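Local coordinates for protein tRNA-splicing ligase RtcB (PDB 2EPG) that probably ligates RNA ends carrying a 3'-phosphate or 2',3'-cyclic phosphate to 5'-hydroxyl ends, using GTP and manganese, at residues Trp166-Gly171 / Glu176-Ile181; Val241-His246 / His313-Ala318; Val60-Gly65 / Glu274-Gln279. All blocks are in the same frame, centred on the assembly; numbering follows the deposited sequence.

Interaction 1 (Trp166-Gly171 / Glu176-Ile181); sequences WLVKRG and EDVRFI
Val-168 meets Val-178 and Asp-177 where helix 164-169 ends and the chain doubles back into a 3-10 turn. A Schellman motif closes the helix. Gly-171 is its C-prime residue, with positive phi, and its N bonds to Val-168 O at 3.0 Å. Tyr-172 N completes the motif by bonding to Leu-167 O.

One methyl of Val-168 does the touching. Its CG2 lies 3.9 Å from CG2 of Val-178. The two side chains cross obliquely, and of their four methyls only the two CG2 come close. The CG2 branch of Val-168 stands opposite the carbonyl carbon, while CG1 takes the place anti to N (chi1 172°). Val-178 has the same rotamer, and there too the CG2 branch beside the backbone N makes the contact. CG2 of Val-168 also reaches the root of Asp-177, with its CB at 4.2 Å. Here Asp-177 offers its aliphatic part, and its carboxylate bonds to other groups. The backbones stay 7.4 Å apart, measured from CA of Val-168 to CA of Asp-177.

The 3-10 turn that presents Asp-177 and Val-178 is fixed from within. Arg-179 N bonds to Glu-176 O at 3.1 Å, and Phe-180 N bonds to Asp-177 O at 3.2 Å. The next shell adds neighbours on both sides: Gln-309 of helix 288-321 touches Val-168, and Gln-184 touches Val-178. Asp-177 is the buried polar residue of the contact, and its charge is answered outside the two segments: its OD1 forms a salt bridge with Arg-316 NH2 and hydrogen bonds with Tyr-174 N and Gln-309 NE2.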
# COMPACT_ATOMS: atom_id res chain seq x y z
N TRP A 166 -5.29 12.32 -14.20
CA TRP A 166 -6.18 13.46 -14.43
C TRP A 166 -5.52 14.72 -13.90
O TRP A 166 -5.48 15.75 -14.58
CB TRP A 166 -7.53 13.27 -13.71
CG TRP A 166 -8.62 14.28 -14.10
CD1 TRP A 166 -9.60 14.10 -15.04
CD2 TRP A 166 -8.83 15.59 -13.54
NE1 TRP A 166 -10.41 15.22 -15.10
CE2 TRP A 166 -9.96 16.15 -14.19
CE3 TRP A 166 -8.18 16.35 -12.56
CZ2 TRP A 166 -10.45 17.43 -13.89
CZ3 TRP A 166 -8.66 17.63 -12.26
CH2 TRP A 166 -9.79 18.15 -12.93
N LEU A 167 -5.00 14.63 -12.68
CA LEU A 167 -4.33 15.76 -12.03
C LEU A 167 -3.03 16.15 -12.74
O LEU A 167 -2.75 17.34 -12.88
CB LEU A 167 -4.03 15.42 -10.58
CG LEU A 167 -5.21 15.35 -9.60
CD1 LEU A 167 -4.73 14.82 -8.24
CD2 LEU A 167 -5.80 16.74 -9.43
N VAL A 168 -2.25 15.17 -13.16
CA VAL A 168 -0.99 15.46 -13.84
C VAL A 168 -1.25 16.23 -15.14
O VAL A 168 -0.54 17.19 -15.45
CB VAL A 168 -0.22 14.16 -14.18
CG1 VAL A 168 0.98 14.49 -15.06
CG2 VAL A 168 0.21 13.49 -12.90
N LYS A 169 -2.24 15.78 -15.91
CA LYS A 169 -2.58 16.42 -17.18
C LYS A 169 -3.08 17.85 -16.98
O LYS A 169 -3.10 18.61 -17.93
CB LYS A 169 -3.62 15.59 -17.93
CG LYS A 169 -3.07 14.26 -18.43
CD LYS A 169 -4.16 13.26 -18.81
CE LYS A 169 -5.06 13.80 -19.90
NZ LYS A 169 -6.00 12.74 -20.34
N ARG A 170 -3.48 18.22 -15.76
CA ARG A 170 -3.94 19.59 -15.51
C ARG A 170 -2.90 20.41 -14.77
O ARG A 170 -3.21 21.44 -14.19
CB ARG A 170 -5.25 19.63 -14.71
CG ARG A 170 -6.53 19.56 -15.55
CD ARG A 170 -6.82 18.17 -16.00
NE ARG A 170 -7.96 18.05 -16.89
CZ ARG A 170 -8.31 16.90 -17.46
NH1 ARG A 170 -9.35 16.84 -18.27
NH2 ARG A 170 -7.61 15.80 -17.22
N GLY A 171 -1.66 19.94 -14.77
CA GLY A 171 -0.60 20.70 -14.12
C GLY A 171 -0.23 20.37 -12.69
O GLY A 171 0.70 20.94 -12.16
N GLU A 176 5.97 12.88 -16.38
CA GLU A 176 6.46 11.54 -16.11
C GLU A 176 5.98 10.91 -14.78
O GLU A 176 6.18 9.72 -14.57
CB GLU A 176 8.00 11.53 -16.13
CG GLU A 176 8.65 12.36 -15.02
CD GLU A 176 10.04 11.85 -14.61
OE1 GLU A 176 10.90 11.67 -15.49
OE2 GLU A 176 10.26 11.61 -13.40
N ASP A 177 5.34 11.68 -13.91
CA ASP A 177 4.92 11.13 -12.62
C ASP A 177 4.15 9.82 -12.71
O ASP A 177 4.41 8.89 -11.96
CB ASP A 177 4.07 12.14 -11.84
CG ASP A 177 4.88 13.29 -11.30
OD1 ASP A 177 4.28 14.24 -10.78
OD2 ASP A 177 6.12 13.25 -11.39
N VAL A 178 3.21 9.76 -13.65
CA VAL A 178 2.34 8.61 -13.84
C VAL A 178 3.04 7.30 -14.13
O VAL A 178 2.53 6.25 -13.75
CB VAL A 178 1.32 8.90 -14.98
CG1 VAL A 178 0.54 7.64 -15.33
CG2 VAL A 178 0.35 10.00 -14.53
N ARG A 179 4.19 7.37 -14.80
CA ARG A 179 4.98 6.18 -15.16
C ARG A 179 5.45 5.41 -13.95
O ARG A 179 5.69 4.21 -14.02
CB ARG A 179 6.23 6.58 -15.95
CG ARG A 179 5.99 7.30 -17.27
CD ARG A 179 6.48 6.46 -18.45
NE ARG A 179 7.80 5.88 -18.17
CZ ARG A 179 8.34 4.89 -18.86
NH1 ARG A 179 9.54 4.42 -18.54
NH2 ARG A 179 7.68 4.36 -19.87
N PHE A 180 5.59 6.09 -12.82
CA PHE A 180 6.09 5.43 -11.61
C PHE A 180 5.06 5.19 -10.51
O PHE A 180 5.38 5.11 -9.32
CB PHE A 180 7.30 6.20 -11.12
CG PHE A 180 8.33 6.39 -12.20
CD1 PHE A 180 8.35 7.54 -12.97
CD2 PHE A 180 9.22 5.36 -12.50
CE1 PHE A 180 9.23 7.67 -14.05
CE2 PHE A 180 10.11 5.48 -13.58
CZ PHE A 180 10.12 6.64 -14.35
N ILE A 181 3.81 5.07 -10.93
CA ILE A 181 2.75 4.77 -10.00
C ILE A 181 2.29 3.39 -10.41
O ILE A 181 2.24 3.08 -11.61
CB ILE A 181 1.54 5.71 -10.16
CG1 ILE A 181 1.98 7.17 -10.01
CG2 ILE A 181 0.48 5.36 -9.12
CD1 ILE A 181 0.86 8.16 -10.32

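Interaction 2 (Val241-His246 / His313-Ala318); sequences VTVLIH and HFVREA
Ala-318 N bonds to Phe-314 O at 2.9 Å, in the helix turn that carries Val-315 toward Val-243 and Ile-245. A weak bond joins Ala-318 N to Val-315 O. These bonds belong to helix 288-321, which packs here against a face of strand 240-247.

Val-315 supplies the whole helix side of the contact and divides its two methyls. Its CG1 meets Val-243 CG1 at 4.0 Å, and the two side chains reach toward each other tip to tip. Both CG1 atoms stand anti to their own backbone N, with chi1 165° in Val-315 and -178° in Val-243. The second methyl, CG2, approaches Ile-245 CD1 more loosely, at 4.5 Å. The backbones are 8.3 Å apart between CA of Val-243 and CA of Val-315.

The strand alternates as expected. Val-243 and Ile-245 point to the helix. Thr-242 and Leu-244 serve the antiparallel neighbours, strands 110-119 and 216-225, to which backbone bonds also tie the strand. Val-315 touches Leu-114 and Leu-217 of those same neighbours, so it packs on three strands, and Leu-217 is predicted to help bind GMP.

All three touching residues are buried and branched, and they meet through methyls alone. The contact is therefore apolar packing without directional bonds, and it joins the helix to the strand that carries His-246, a predicted ligand of the second manganese.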
# COMPACT_ATOMS: atom_id res chain seq x y z
N VAL A 241 18.27 13.04 -0.19
CA VAL A 241 17.03 13.47 0.47
C VAL A 241 15.79 12.85 -0.22
O VAL A 241 15.67 12.88 -1.45
CB VAL A 241 16.89 15.02 0.43
CG1 VAL A 241 15.52 15.45 0.92
CG2 VAL A 241 17.95 15.66 1.32
N THR A 242 14.89 12.26 0.56
CA THR A 242 13.67 11.70 -0.01
C THR A 242 12.47 12.19 0.80
O THR A 242 12.62 12.73 1.90
CB THR A 242 13.67 10.13 -0.00
OG1 THR A 242 13.70 9.65 1.35
CG2 THR A 242 14.89 9.58 -0.75
N VAL A 243 11.29 12.01 0.24
CA VAL A 243 10.06 12.39 0.90
C VAL A 243 9.08 11.22 0.75
O VAL A 243 8.76 10.81 -0.37
CB VAL A 243 9.47 13.67 0.27
CG1 VAL A 243 8.19 14.08 1.02
CG2 VAL A 243 10.52 14.80 0.31
N LEU A 244 8.61 10.69 1.87
CA LEU A 244 7.68 9.57 1.85
C LEU A 244 6.29 10.04 2.28
O LEU A 244 6.13 10.61 3.36
CB LEU A 244 8.19 8.44 2.76
CG LEU A 244 7.44 7.10 2.72
CD1 LEU A 244 8.39 5.93 3.07
CD2 LEU A 244 6.27 7.15 3.69
N ILE A 245 5.31 9.79 1.42
CA ILE A 245 3.91 10.18 1.65
C ILE A 245 3.08 8.92 1.93
O ILE A 245 3.01 8.01 1.10
CB ILE A 245 3.33 10.89 0.40
CG1 ILE A 245 4.17 12.13 0.08
CG2 ILE A 245 1.87 11.26 0.64
CD1 ILE A 245 3.96 12.67 -1.36
N HIS A 246 2.44 8.89 3.09
CA HIS A 246 1.64 7.76 3.53
C HIS A 246 0.22 8.23 3.78
O HIS A 246 -0.03 8.97 4.75
CB HIS A 246 2.21 7.20 4.83
CG HIS A 246 1.67 5.85 5.19
ND1 HIS A 246 0.36 5.49 5.00
CD2 HIS A 246 2.27 4.78 5.76
CE1 HIS A 246 0.17 4.26 5.42
NE2 HIS A 246 1.31 3.80 5.89
N HIS A 313 2.55 17.26 -5.38
CA HIS A 313 2.62 18.56 -6.05
C HIS A 313 2.90 19.65 -5.01
O HIS A 313 3.75 20.51 -5.21
CB HIS A 313 1.31 18.87 -6.80
CG HIS A 313 1.31 20.19 -7.51
ND1 HIS A 313 2.06 20.42 -8.65
CD2 HIS A 313 0.68 21.36 -7.23
CE1 HIS A 313 1.89 21.67 -9.04
NE2 HIS A 313 1.06 22.26 -8.20
N PHE A 314 2.18 19.59 -3.88
CA PHE A 314 2.37 20.55 -2.81
C PHE A 314 3.75 20.42 -2.17
O PHE A 314 4.31 21.39 -1.70
CB PHE A 314 1.31 20.38 -1.69
CG PHE A 314 -0.11 20.56 -2.14
CD1 PHE A 314 -0.43 21.38 -3.23
CD2 PHE A 314 -1.15 19.94 -1.45
CE1 PHE A 314 -1.76 21.57 -3.63
CE2 PHE A 314 -2.49 20.12 -1.83
CZ PHE A 314 -2.79 20.95 -2.93
N VAL A 315 4.29 19.20 -2.13
CA VAL A 315 5.60 19.01 -1.54
C VAL A 315 6.61 19.76 -2.40
O VAL A 315 7.47 20.48 -1.89
CB VAL A 315 5.98 17.51 -1.45
CG1 VAL A 315 7.48 17.36 -1.19
CG2 VAL A 315 5.18 16.85 -0.33
N ARG A 316 6.50 19.61 -3.72
CA ARG A 316 7.40 20.32 -4.60
C ARG A 316 7.26 21.83 -4.33
O ARG A 316 8.26 22.53 -4.26
CB ARG A 316 7.09 19.99 -6.06
CG ARG A 316 7.52 18.57 -6.44
CD ARG A 316 6.94 18.10 -7.76
NE ARG A 316 7.47 16.79 -8.13
CZ ARG A 316 6.83 15.93 -8.91
NH1 ARG A 316 7.37 14.75 -9.20
NH2 ARG A 316 5.63 16.24 -9.39
N GLU A 317 6.03 22.31 -4.15
CA GLU A 317 5.80 23.73 -3.89
C GLU A 317 6.46 24.18 -2.59
O GLU A 317 6.94 25.31 -2.48
CB GLU A 317 4.31 24.06 -3.84
CG GLU A 317 3.56 23.77 -5.14
CD GLU A 317 2.10 24.20 -5.08
OE1 GLU A 317 1.49 24.08 -3.99
OE2 GLU A 317 1.56 24.64 -6.13
N ALA A 318 6.50 23.30 -1.61
CA ALA A 318 7.13 23.65 -0.35
C ALA A 318 8.64 23.76 -0.50
O ALA A 318 9.25 24.67 0.06
CB ALA A 318 6.77 22.62 0.71

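Interaction 3 (Val60-Gly65 / Glu274-Gln279); sequences VATLPG and ELVDKQ
Thr-62 and Leu-63 end a type I beta turn, closed by Leu-63 N to Val-60 O at 3.1 Å, and face an irregular loop at Leu-275 and Val-276, with CA of Leu-63 7.7 Å from CA of Leu-275.

The leucines make the apolar half of the contact. Leu-63 CD2 and Leu-275 CD2 are 4.2 Å apart, and the side chains meet at a slant. The CB of Leu-275 points away from the turn. CG stands opposite the carbonyl carbon (chi1 -50°), and from there CD2 turns back to its partner. Leu-63 also rests on Phe-82, Phe-90 and Val-97. Beside the leucines, Val-276 brings CG1 to 4.3 Å from Thr-62 OG1.

Water joins the polar groups. The first water donates to Thr-62 OG1 at 2.8 Å and to Glu-274 O at 2.6 Å. It accepts from Val-276 N at 2.8 Å, so it binds two backbone groups of the loop at once. The second water donates to Thr-62 O at 2.8 Å and also to Glu-274 O. That carbonyl therefore accepts from both waters. Thr-62 OG1 has a further hydrogen bond to Asn-59 O, which holds the hydroxyl in place. Thr-62 O is bonded to Arg-31 NE as well. Further along, the loop bends through an Asx turn at Asp-277.

The contact joins the loop after helix 52-60 to the loop after helix 268-271, far from the predicted active site. Its protein groups touch only through apolar or mixed contacts. The polar link between the loops is made by two waters. The second bridges two carbonyl oxygens, which cannot bond to each other; the first joins a hydroxyl oxygen, a carbonyl and an N-H.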
# COMPACT_ATOMS: atom_id res chain seq x y z
N VAL A 60 -9.80 -17.56 5.81
CA VAL A 60 -9.72 -17.04 4.45
C VAL A 60 -9.72 -18.22 3.49
O VAL A 60 -10.41 -18.20 2.47
CB VAL A 60 -8.43 -16.20 4.27
CG1 VAL A 60 -8.24 -15.83 2.79
CG2 VAL A 60 -8.51 -14.94 5.14
N ALA A 61 -8.95 -19.26 3.83
CA ALA A 61 -8.83 -20.46 3.00
C ALA A 61 -10.13 -21.25 2.83
O ALA A 61 -10.17 -22.20 2.05
CB ALA A 61 -7.74 -21.37 3.58
N THR A 62 -11.18 -20.89 3.58
CA THR A 62 -12.47 -21.59 3.45
C THR A 62 -13.34 -20.95 2.36
O THR A 62 -14.36 -21.52 1.97
CB THR A 62 -13.30 -21.53 4.76
OG1 THR A 62 -13.67 -20.16 5.02
CG2 THR A 62 -12.50 -22.06 5.95
N LEU A 63 -12.95 -19.78 1.87
CA LEU A 63 -13.74 -19.07 0.84
C LEU A 63 -13.71 -19.69 -0.56
O LEU A 63 -12.69 -20.19 -1.01
CB LEU A 63 -13.31 -17.60 0.80
CG LEU A 63 -13.61 -16.91 2.14
CD1 LEU A 63 -13.07 -15.50 2.16
CD2 LEU A 63 -15.12 -16.90 2.35
N PRO A 64 -14.86 -19.65 -1.26
CA PRO A 64 -15.04 -20.21 -2.62
C PRO A 64 -14.10 -19.65 -3.68
O PRO A 64 -13.87 -18.45 -3.75
CB PRO A 64 -16.50 -19.88 -2.94
CG PRO A 64 -17.14 -19.67 -1.61
CD PRO A 64 -16.08 -18.93 -0.85
N GLY A 65 -13.59 -20.54 -4.53
CA GLY A 65 -12.69 -20.13 -5.60
C GLY A 65 -11.34 -19.60 -5.16
O GLY A 65 -10.63 -18.97 -5.95
N GLU A 274 -20.86 -19.78 2.65
CA GLU A 274 -20.77 -20.01 4.09
C GLU A 274 -19.60 -19.23 4.70
O GLU A 274 -18.45 -19.39 4.28
CB GLU A 274 -20.60 -21.50 4.36
CG GLU A 274 -20.30 -21.83 5.81
CD GLU A 274 -20.20 -23.33 6.05
OE1 GLU A 274 -21.21 -24.04 5.81
OE2 GLU A 274 -19.11 -23.80 6.48
N LEU A 275 -19.89 -18.40 5.69
CA LEU A 275 -18.89 -17.58 6.36
C LEU A 275 -18.65 -18.04 7.81
O LEU A 275 -19.53 -17.88 8.65
CB LEU A 275 -19.34 -16.12 6.38
CG LEU A 275 -19.78 -15.51 5.04
CD1 LEU A 275 -20.44 -14.16 5.29
CD2 LEU A 275 -18.59 -15.37 4.10
N VAL A 276 -17.47 -18.59 8.09
CA VAL A 276 -17.16 -19.04 9.45
C VAL A 276 -17.02 -17.82 10.37
O VAL A 276 -17.11 -17.94 11.59
CB VAL A 276 -15.84 -19.85 9.50
CG1 VAL A 276 -15.94 -21.07 8.60
CG2 VAL A 276 -14.68 -18.97 9.08
N ASP A 277 -16.80 -16.67 9.76
CA ASP A 277 -16.65 -15.41 10.48
C ASP A 277 -17.41 -14.39 9.64
O ASP A 277 -17.12 -14.21 8.46
CB ASP A 277 -15.15 -15.06 10.56
CG ASP A 277 -14.90 -13.64 11.05
OD1 ASP A 277 -13.72 -13.24 11.07
OD2 ASP A 277 -15.86 -12.94 11.42
N LYS A 278 -18.40 -13.73 10.24
CA LYS A 278 -19.20 -12.74 9.51
C LYS A 278 -18.38 -11.60 8.92
O LYS A 278 -18.80 -10.98 7.94
CB LYS A 278 -20.29 -12.16 10.43
CG LYS A 278 -19.79 -11.79 11.83
CD LYS A 278 -20.29 -10.43 12.31
CE LYS A 278 -19.62 -9.28 11.54
NZ LYS A 278 -19.96 -7.94 12.13
N GLN A 279 -17.21 -11.34 9.50
CA GLN A 279 -16.35 -10.27 9.02
C GLN A 279 -15.69 -10.65 7.70
O GLN A 279 -15.03 -9.83 7.06
CB GLN A 279 -15.30 -9.93 10.07
CG GLN A 279 -15.88 -9.72 11.47
CD GLN A 279 -15.00 -8.84 12.36
OE1 GLN A 279 -13.80 -9.10 12.52
NE2 GLN A 279 -15.60 -7.81 12.94
O HOH W 1 -16.26 -19.38 5.73
O HOH W 2 -16.99 -20.76 2.26

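In the fold
Interactions 1 and 2 lie on the same side of the chain's centre and touch. They are joined by a salt bridge, and Gly-171 O packs on His-313 CE1. The helix that carries Val-315 therefore also lies against the 166-171 and 176-181 segments. Interaction 3 lies on the opposite side, its centre about 39 Å from that of interaction 1 and about 41 Å from that of interaction 2. Interaction 2 is core, wholly apolar and closest to the predicted metal and GMP sites. Interaction 1 is partly buried, and a charged aspartate borders its valine pair. Interaction 3 lies furthest out. It joins two loops more than 200 residues apart in sequence, and there ordered water does the polar work.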